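Local coordinates for protein purine nucleoside phosphorylase (Caulobacter vibrioides, PDB 1XFJ) that probably cleaves purine nucleosides with phosphate and deaminates adenosine, as a metal-binding enzyme of the YfiH/LACC1 family, at residues A157-V162 with A217-R222; G19-F24 with A60-G65. All blocks are in the same frame, centred on the assembly; numbering follows the deposited sequence.

Contact 1: residues A157-V162 with A217-R222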
ATOM      1  N   ALA A 157      -7.032  19.765  -0.079  1.00  6.07           N
ATOM      2  CA  ALA A 157      -6.643  20.413  -1.328  1.00  7.55           C
ATOM      3  C   ALA A 157      -5.140  20.594  -1.539  1.00  8.31           C
ATOM      4  O   ALA A 157      -4.718  21.061  -2.597  1.00 10.69           O
ATOM      5  CB  ALA A 157      -7.347  21.764  -1.449  1.00  6.56           C
ATOM      6  N   ASN A 158      -4.330  20.236  -0.550  1.00  6.16           N
ATOM      7  CA  ASN A 158      -2.887  20.379  -0.700  1.00  8.23           C
ATOM      8  C   ASN A 158      -2.175  19.035  -0.597  1.00  7.65           C
ATOM      9  O   ASN A 158      -0.947  18.975  -0.555  1.00  8.58           O
ATOM     10  CB  ASN A 158      -2.332  21.329   0.361  1.00  8.15           C
ATOM     11  CG  ASN A 158      -1.084  22.049  -0.107  1.00 13.26           C
ATOM     12  OD1 ASN A 158      -1.131  22.835  -1.056  1.00 13.57           O
ATOM     13  ND2 ASN A 158       0.040  21.780   0.548  1.00 12.02           N
ATOM     14  N   ILE A 159      -2.949  17.956  -0.567  1.00  5.37           N
ATOM     15  CA  ILE A 159      -2.383  16.618  -0.454  1.00  5.34           C
ATOM     16  C   ILE A 159      -2.105  15.950  -1.795  1.00  6.89           C
ATOM     17  O   ILE A 159      -2.876  16.090  -2.744  1.00  7.48           O
ATOM     18  CB  ILE A 159      -3.327  15.687   0.360  1.00  5.36           C
ATOM     19  CG1 ILE A 159      -3.360  16.126   1.822  1.00  5.17           C
ATOM     20  CG2 ILE A 159      -2.868  14.231   0.243  1.00  8.67           C
ATOM     21  CD1 ILE A 159      -4.431  15.426   2.647  1.00  5.23           C
ATOM     22  N   THR A 160      -0.982  15.242  -1.870  1.00  7.12           N
ATOM     23  CA  THR A 160      -0.623  14.489  -3.067  1.00  5.48           C
ATOM     24  C   THR A 160      -0.736  13.026  -2.644  1.00  4.64           C
ATOM     25  O   THR A 160      -0.264  12.644  -1.568  1.00  4.98           O
ATOM     26  CB  THR A 160       0.825  14.784  -3.531  1.00  5.74           C
ATOM     27  OG1 THR A 160       0.902  16.119  -4.044  1.00  4.96           O
ATOM     28  CG2 THR A 160       1.253  13.812  -4.627  1.00  4.01           C
ATOM     29  N   GLY A 161      -1.384  12.218  -3.477  1.00  3.95           N
ATOM     30  CA  GLY A 161      -1.555  10.810  -3.162  1.00  4.64           C
ATOM     31  C   GLY A 161      -1.210   9.935  -4.348  1.00  3.18           C
ATOM     32  O   GLY A 161      -1.683  10.167  -5.461  1.00  4.27           O
ATOM     33  N   VAL A 162      -0.384   8.922  -4.111  1.00  3.08           N
ATOM     34  CA  VAL A 162       0.037   8.027  -5.177  1.00  3.08           C
ATOM     35  C   VAL A 162      -0.243   6.569  -4.857  1.00  3.83           C
ATOM     36  O   VAL A 162       0.054   6.095  -3.759  1.00  3.65           O
ATOM     37  CB  VAL A 162       1.548   8.176  -5.455  1.00  3.05           C
ATOM     38  CG1 VAL A 162       1.986   7.188  -6.528  1.00  3.13           C
ATOM     39  CG2 VAL A 162       1.854   9.602  -5.874  1.00  3.42           C
ATOM     40  N   ALA A 217     -11.933  12.195  -1.858  1.00  5.73           N
ATOM     41  CA  ALA A 217     -11.432  12.668  -0.570  1.00  5.67           C
ATOM     42  C   ALA A 217     -10.792  14.054  -0.684  1.00  6.57           C
ATOM     43  O   ALA A 217     -10.233  14.570   0.283  1.00  7.23           O
ATOM     44  CB  ALA A 217     -10.419  11.674  -0.005  1.00  4.07           C
ATOM     45  N   GLY A 218     -10.867  14.650  -1.870  1.00  4.55           N
ATOM     46  CA  GLY A 218     -10.296  15.971  -2.066  1.00  6.28           C
ATOM     47  C   GLY A 218      -8.846  16.004  -2.518  1.00  6.06           C
ATOM     48  O   GLY A 218      -8.253  17.078  -2.619  1.00  6.53           O
ATOM     49  N   VAL A 219      -8.270  14.839  -2.792  1.00  6.22           N
ATOM     50  CA  VAL A 219      -6.879  14.758  -3.241  1.00  5.60           C
ATOM     51  C   VAL A 219      -6.839  15.008  -4.743  1.00  6.37           C
ATOM     52  O   VAL A 219      -7.208  14.143  -5.541  1.00  5.75           O
ATOM     53  CB  VAL A 219      -6.274  13.375  -2.914  1.00  5.25           C
ATOM     54  CG1 VAL A 219      -4.819  13.315  -3.363  1.00  5.33           C
ATOM     55  CG2 VAL A 219      -6.377  13.116  -1.417  1.00  6.77           C
ATOM     56  N   GLU A 220      -6.375  16.198  -5.116  1.00  6.77           N
ATOM     57  CA  GLU A 220      -6.328  16.622  -6.510  1.00  9.29           C
ATOM     58  C   GLU A 220      -5.088  16.221  -7.305  1.00  8.22           C
ATOM     59  O   GLU A 220      -5.124  16.195  -8.534  1.00  8.81           O
ATOM     60  CB  GLU A 220      -6.516  18.140  -6.574  1.00 12.69           C
ATOM     61  CG  GLU A 220      -7.798  18.617  -5.897  1.00 17.28           C
ATOM     62  CD  GLU A 220      -7.996  20.118  -5.988  1.00 20.89           C
ATOM     63  OE1 GLU A 220      -8.030  20.643  -7.121  1.00 23.34           O
ATOM     64  OE2 GLU A 220      -8.123  20.771  -4.929  1.00 21.85           O
ATOM     65  N   ARG A 221      -3.997  15.924  -6.608  1.00  6.84           N
ATOM     66  CA  ARG A 221      -2.752  15.515  -7.257  1.00  7.72           C
ATOM     67  C   ARG A 221      -2.573  14.036  -6.965  1.00  5.63           C
ATOM     68  O   ARG A 221      -2.236  13.653  -5.849  1.00  5.47           O
ATOM     69  CB  ARG A 221      -1.581  16.315  -6.691  1.00 10.22           C
ATOM     70  CG  ARG A 221      -1.701  17.800  -6.962  1.00 14.38           C
ATOM     71  CD  ARG A 221      -0.712  18.612  -6.142  1.00 17.55           C
ATOM     72  NE  ARG A 221      -0.768  20.021  -6.514  1.00 22.22           N
ATOM     73  CZ  ARG A 221      -0.270  20.512  -7.646  1.00 23.26           C
ATOM     74  NH1 ARG A 221       0.329  19.708  -8.512  1.00 25.04           N
ATOM     75  NH2 ARG A 221      -0.386  21.803  -7.917  1.00 24.40           N
ATOM     76  N   ARG A 222      -2.786  13.208  -7.981  1.00  6.13           N
ATOM     77  CA  ARG A 222      -2.709  11.769  -7.792  1.00  5.90           C
ATOM     78  C   ARG A 222      -2.288  11.017  -9.044  1.00  6.33           C
ATOM     79  O   ARG A 222      -2.301  11.560 -10.150  1.00  7.52           O
ATOM     80  CB  ARG A 222      -4.083  11.265  -7.357  1.00  8.30           C
ATOM     81  CG  ARG A 222      -5.183  11.705  -8.312  1.00  9.13           C
ATOM     82  CD  ARG A 222      -6.579  11.347  -7.828  1.00 10.10           C
ATOM     83  NE  ARG A 222      -7.579  11.611  -8.862  1.00  9.15           N
ATOM     84  CZ  ARG A 222      -8.172  12.785  -9.063  1.00 10.53           C
ATOM     85  NH1 ARG A 222      -7.884  13.830  -8.296  1.00  6.96           N
ATOM     86  NH2 ARG A 222      -9.048  12.918 -10.051  1.00 11.35           N
TER
HETATM   87  O   HOH W   1      -5.014  17.865  -3.327  1.00 13.46           O
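G161 and R221 tie two parallel strands together through one direct backbone hydrogen bond, G161 N to R221 O at 2.9 Å, nearly straight at 166°. Two CA-H...O contacts flank it: T160 CA also leans on R221 O, and R222 CA comes within 3.0 Å of G161 O. Before this bridge, at I159 and E220, a water links the two backbones, donating to I159 O and accepting from E220 N, each bond 2.8 Å long.

V219 carries most of the side-chain packing. Its CG1, anti to the backbone N (chi1 -179°), reaches the opposite backbone, 3.4 Å from I159 O and touching G161 N, while CG2 meets I159 CG2 at 4.0 Å. Helix 141-151 covers both side chains, with M149 against I159 and V146 against V219. On the T160 side of the sheet, T160 OG1 rests against CB and CD of R221, 3.6 Å from each.

Within its own segment R222 folds back, and NH1 donates to V219 O at 2.9 Å in the carbonyl plane, on a lone pair, though the bond is bent and the oxygen lies out of the guanidinium plane. G218, with positive phi, ends helix 206-216 in a Schellman motif. Together they form the entry of edge strand 221-224 into a mixed sheet, beside strand 160-163.

Contact 2: residues G19-F24 with A60-G65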
ATOM      1  N   GLY A  19      13.021  16.898   1.683  1.00  7.91           N
ATOM      2  CA  GLY A  19      12.745  16.548   3.064  1.00  8.39           C
ATOM      3  C   GLY A  19      11.736  15.427   3.185  1.00  7.70           C
ATOM      4  O   GLY A  19      11.248  15.133   4.274  1.00  9.86           O
ATOM      5  N   VAL A  20      11.410  14.810   2.054  1.00  7.24           N
ATOM      6  CA  VAL A  20      10.464  13.700   2.023  1.00  6.13           C
ATOM      7  C   VAL A  20      11.079  12.558   1.224  1.00  5.73           C
ATOM      8  O   VAL A  20      11.612  12.763   0.133  1.00  6.32           O
ATOM      9  CB  VAL A  20       9.127  14.102   1.356  1.00  6.85           C
ATOM     10  CG1 VAL A  20       8.217  12.881   1.234  1.00  6.44           C
ATOM     11  CG2 VAL A  20       8.443  15.183   2.167  1.00  7.53           C
ATOM     12  N   LYS A  21      11.014  11.353   1.774  1.00  4.79           N
ATOM     13  CA  LYS A  21      11.559  10.197   1.082  1.00  4.67           C
ATOM     14  C   LYS A  21      10.450   9.158   1.009  1.00  4.70           C
ATOM     15  O   LYS A  21       9.763   8.911   1.997  1.00  3.31           O
ATOM     16  CB  LYS A  21      12.775   9.651   1.845  1.00  7.46           C
ATOM     17  CG  LYS A  21      13.683   8.758   1.011  1.00 11.61           C
ATOM     18  CD  LYS A  21      14.983   8.452   1.749  1.00 15.39           C
ATOM     19  CE  LYS A  21      15.939   7.636   0.886  1.00 15.90           C
ATOM     20  NZ  LYS A  21      16.376   8.386  -0.319  1.00 20.41           N
ATOM     21  N   HIS A  22      10.267   8.568  -0.169  1.00  4.46           N
ATOM     22  CA  HIS A  22       9.218   7.575  -0.373  1.00  4.16           C
ATOM     23  C   HIS A  22       9.732   6.458  -1.258  1.00  5.53           C
ATOM     24  O   HIS A  22      10.735   6.615  -1.952  1.00  5.45           O
ATOM     25  CB  HIS A  22       8.033   8.206  -1.093  1.00  3.73           C
ATOM     26  CG  HIS A  22       8.253   8.363  -2.564  1.00  5.23           C
ATOM     27  ND1 HIS A  22       7.626   7.566  -3.500  1.00  5.30           N
ATOM     28  CD2 HIS A  22       9.073   9.185  -3.259  1.00  3.07           C
ATOM     29  CE1 HIS A  22       8.053   7.892  -4.707  1.00  6.24           C
ATOM     30  NE2 HIS A  22       8.932   8.871  -4.589  1.00  9.06           N
ATOM     31  N   ALA A  23       9.012   5.342  -1.259  1.00  4.62           N
ATOM     32  CA  ALA A  23       9.391   4.216  -2.090  1.00  3.76           C
ATOM     33  C   ALA A  23       8.386   3.086  -2.038  1.00  3.05           C
ATOM     34  O   ALA A  23       7.826   2.782  -0.987  1.00  3.02           O
ATOM     35  CB  ALA A  23      10.760   3.693  -1.680  1.00  6.22           C
ATOM     36  N   PHE A  24       8.149   2.493  -3.201  1.00  3.54           N
ATOM     37  CA  PHE A  24       7.280   1.332  -3.328  1.00  3.45           C
ATOM     38  C   PHE A  24       8.331   0.260  -3.604  1.00  3.13           C
ATOM     39  O   PHE A  24       8.910   0.213  -4.687  1.00  3.50           O
ATOM     40  CB  PHE A  24       6.340   1.484  -4.526  1.00  3.06           C
ATOM     41  CG  PHE A  24       5.326   2.583  -4.367  1.00  3.04           C
ATOM     42  CD1 PHE A  24       4.233   2.424  -3.518  1.00  3.07           C
ATOM     43  CD2 PHE A  24       5.472   3.787  -5.051  1.00  3.06           C
ATOM     44  CE1 PHE A  24       3.296   3.451  -3.354  1.00  3.39           C
ATOM     45  CE2 PHE A  24       4.546   4.818  -4.896  1.00  4.96           C
ATOM     46  CZ  PHE A  24       3.454   4.650  -4.045  1.00  4.10           C
ATOM     47  N   ALA A  60      14.589   0.010   6.259  1.00  3.96           N
ATOM     48  CA  ALA A  60      14.760   1.112   7.196  1.00  6.65           C
ATOM     49  C   ALA A  60      16.072   1.831   6.893  1.00  8.16           C
ATOM     50  O   ALA A  60      16.142   3.058   6.941  1.00  9.55           O
ATOM     51  CB  ALA A  60      14.767   0.586   8.631  1.00  7.02           C
ATOM     52  N   ARG A  61      17.109   1.063   6.570  1.00  9.26           N
ATOM     53  CA  ARG A  61      18.412   1.644   6.258  1.00 10.87           C
ATOM     54  C   ARG A  61      18.384   2.454   4.960  1.00 10.93           C
ATOM     55  O   ARG A  61      19.115   3.438   4.817  1.00 10.50           O
ATOM     56  CB  ARG A  61      19.475   0.546   6.158  1.00 15.04           C
ATOM     57  CG  ARG A  61      20.891   1.083   6.067  1.00 20.26           C
ATOM     58  CD  ARG A  61      21.275   1.809   7.347  1.00 25.30           C
ATOM     59  NE  ARG A  61      22.578   2.460   7.249  1.00 29.35           N
ATOM     60  CZ  ARG A  61      22.841   3.494   6.456  1.00 30.25           C
ATOM     61  NH1 ARG A  61      21.887   4.001   5.687  1.00 30.60           N
ATOM     62  NH2 ARG A  61      24.059   4.020   6.431  1.00 30.65           N
ATOM     63  N   TRP A  62      17.548   2.036   4.014  1.00 10.97           N
ATOM     64  CA  TRP A  62      17.421   2.744   2.741  1.00 10.36           C
ATOM     65  C   TRP A  62      16.932   4.161   3.032  1.00 10.70           C
ATOM     66  O   TRP A  62      17.335   5.122   2.372  1.00  9.71           O
ATOM     67  CB  TRP A  62      16.409   2.037   1.835  1.00 12.88           C
ATOM     68  CG  TRP A  62      16.237   2.683   0.484  1.00 13.17           C
ATOM     69  CD1 TRP A  62      16.992   2.465  -0.633  1.00 14.68           C
ATOM     70  CD2 TRP A  62      15.247   3.652   0.115  1.00 14.80           C
ATOM     71  NE1 TRP A  62      16.533   3.235  -1.676  1.00 13.67           N
ATOM     72  CE2 TRP A  62      15.463   3.973  -1.245  1.00 14.47           C
ATOM     73  CE3 TRP A  62      14.201   4.280   0.800  1.00 15.74           C
ATOM     74  CZ2 TRP A  62      14.669   4.896  -1.932  1.00 14.00           C
ATOM     75  CZ3 TRP A  62      13.409   5.201   0.115  1.00 16.64           C
ATOM     76  CH2 TRP A  62      13.651   5.498  -1.239  1.00 16.60           C
ATOM     77  N   PHE A  63      16.065   4.273   4.036  1.00  9.30           N
ATOM     78  CA  PHE A  63      15.491   5.551   4.444  1.00  8.31           C
ATOM     79  C   PHE A  63      16.436   6.371   5.310  1.00  9.46           C
ATOM     80  O   PHE A  63      16.162   7.538   5.597  1.00  8.85           O
ATOM     81  CB  PHE A  63      14.187   5.317   5.211  1.00  7.33           C
ATOM     82  CG  PHE A  63      13.006   5.037   4.331  1.00  7.51           C
ATOM     83  CD1 PHE A  63      12.399   6.066   3.615  1.00  9.08           C
ATOM     84  CD2 PHE A  63      12.500   3.748   4.212  1.00  8.08           C
ATOM     85  CE1 PHE A  63      11.305   5.814   2.794  1.00  8.87           C
ATOM     86  CE2 PHE A  63      11.404   3.484   3.390  1.00  6.76           C
ATOM     87  CZ  PHE A  63      10.804   4.520   2.680  1.00  8.35           C
ATOM     88  N   GLY A  64      17.534   5.753   5.733  1.00  9.45           N
ATOM     89  CA  GLY A  64      18.504   6.443   6.566  1.00 11.12           C
ATOM     90  C   GLY A  64      18.224   6.267   8.046  1.00 12.11           C
ATOM     91  O   GLY A  64      18.796   6.966   8.882  1.00 12.94           O
ATOM     92  N   GLY A  65      17.344   5.329   8.377  1.00 12.38           N
ATOM     93  CA  GLY A  65      17.015   5.099   9.770  1.00 15.07           C
ATOM     94  C   GLY A  65      17.290   3.679  10.219  1.00 16.10           C
ATOM     95  O   GLY A  65      18.070   2.958   9.596  1.00 18.32           O
TER
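K21 rises from strand 20-25 and lays its side chain against two aromatic rings, W62 and F63, at the C-terminal end of helix 49-62. CB starts the path 4.0 Å from F63 CD1. CG, anti to the backbone N (chi1 -161°), lies 3.7 Å from W62 CZ3 and still touches F63 CD1, and CD keeps the same two neighbours. CE then sits over one face of the indole, 3.7 Å from the centroid of the six-membered ring of W62, a CH-pi contact displaced toward the rim; the same carbon is 3.2 Å from W62 O. The last torsion bends the chain (chi4 64°) and puts NZ over the same ring, 4.3 Å from the six-membered centroid and 18° off the normal, in a cation-pi interaction.

Around this path the strand supplies other partners. A23 CB presses on W62 CH2 at 3.4 Å, and H22 O approaches the same carbon at the indole edge, near its plane. K21 O lies at the edge of the F63 ring, 3.6 Å from CE1. The rings also pack on each other, W62 CE3 standing over the centre of the F63 face. Strand 253-259 extends the seat through A256 and T258, which touch F63, while F25 meets W62 edge to face. G64, with positive phi, closes the helix in a Schellman motif.

No hydrogen bond crosses between the two segments. Between them the contact therefore rests on apolar and aromatic packing, and the lysine's charge probably adds an electrostatic share through the indole face, helped perhaps by the nearby carbonyl of W62.

Overall arrangement
Contact 2 comes first along the chain and closes before contact 1 opens; their centres lie 21 Å apart. They belong to different sheets. Contact 2 seats the end of helix 49-62 on strand 20-25, part of a five-stranded mixed sheet, whereas contact 1 pairs strands 160-163 and 221-224 at one margin of the six-stranded mixed sheet. The two sheets meet: V162 O packs 3.7 Å from F24 CZ, and F24 and H22 also touch strand 115-121, the neighbour of 160-163. With helix 49-62 over the first sheet and helices 141-151 and 206-216 beside the second, this fits a layered alpha-beta-beta-alpha architecture.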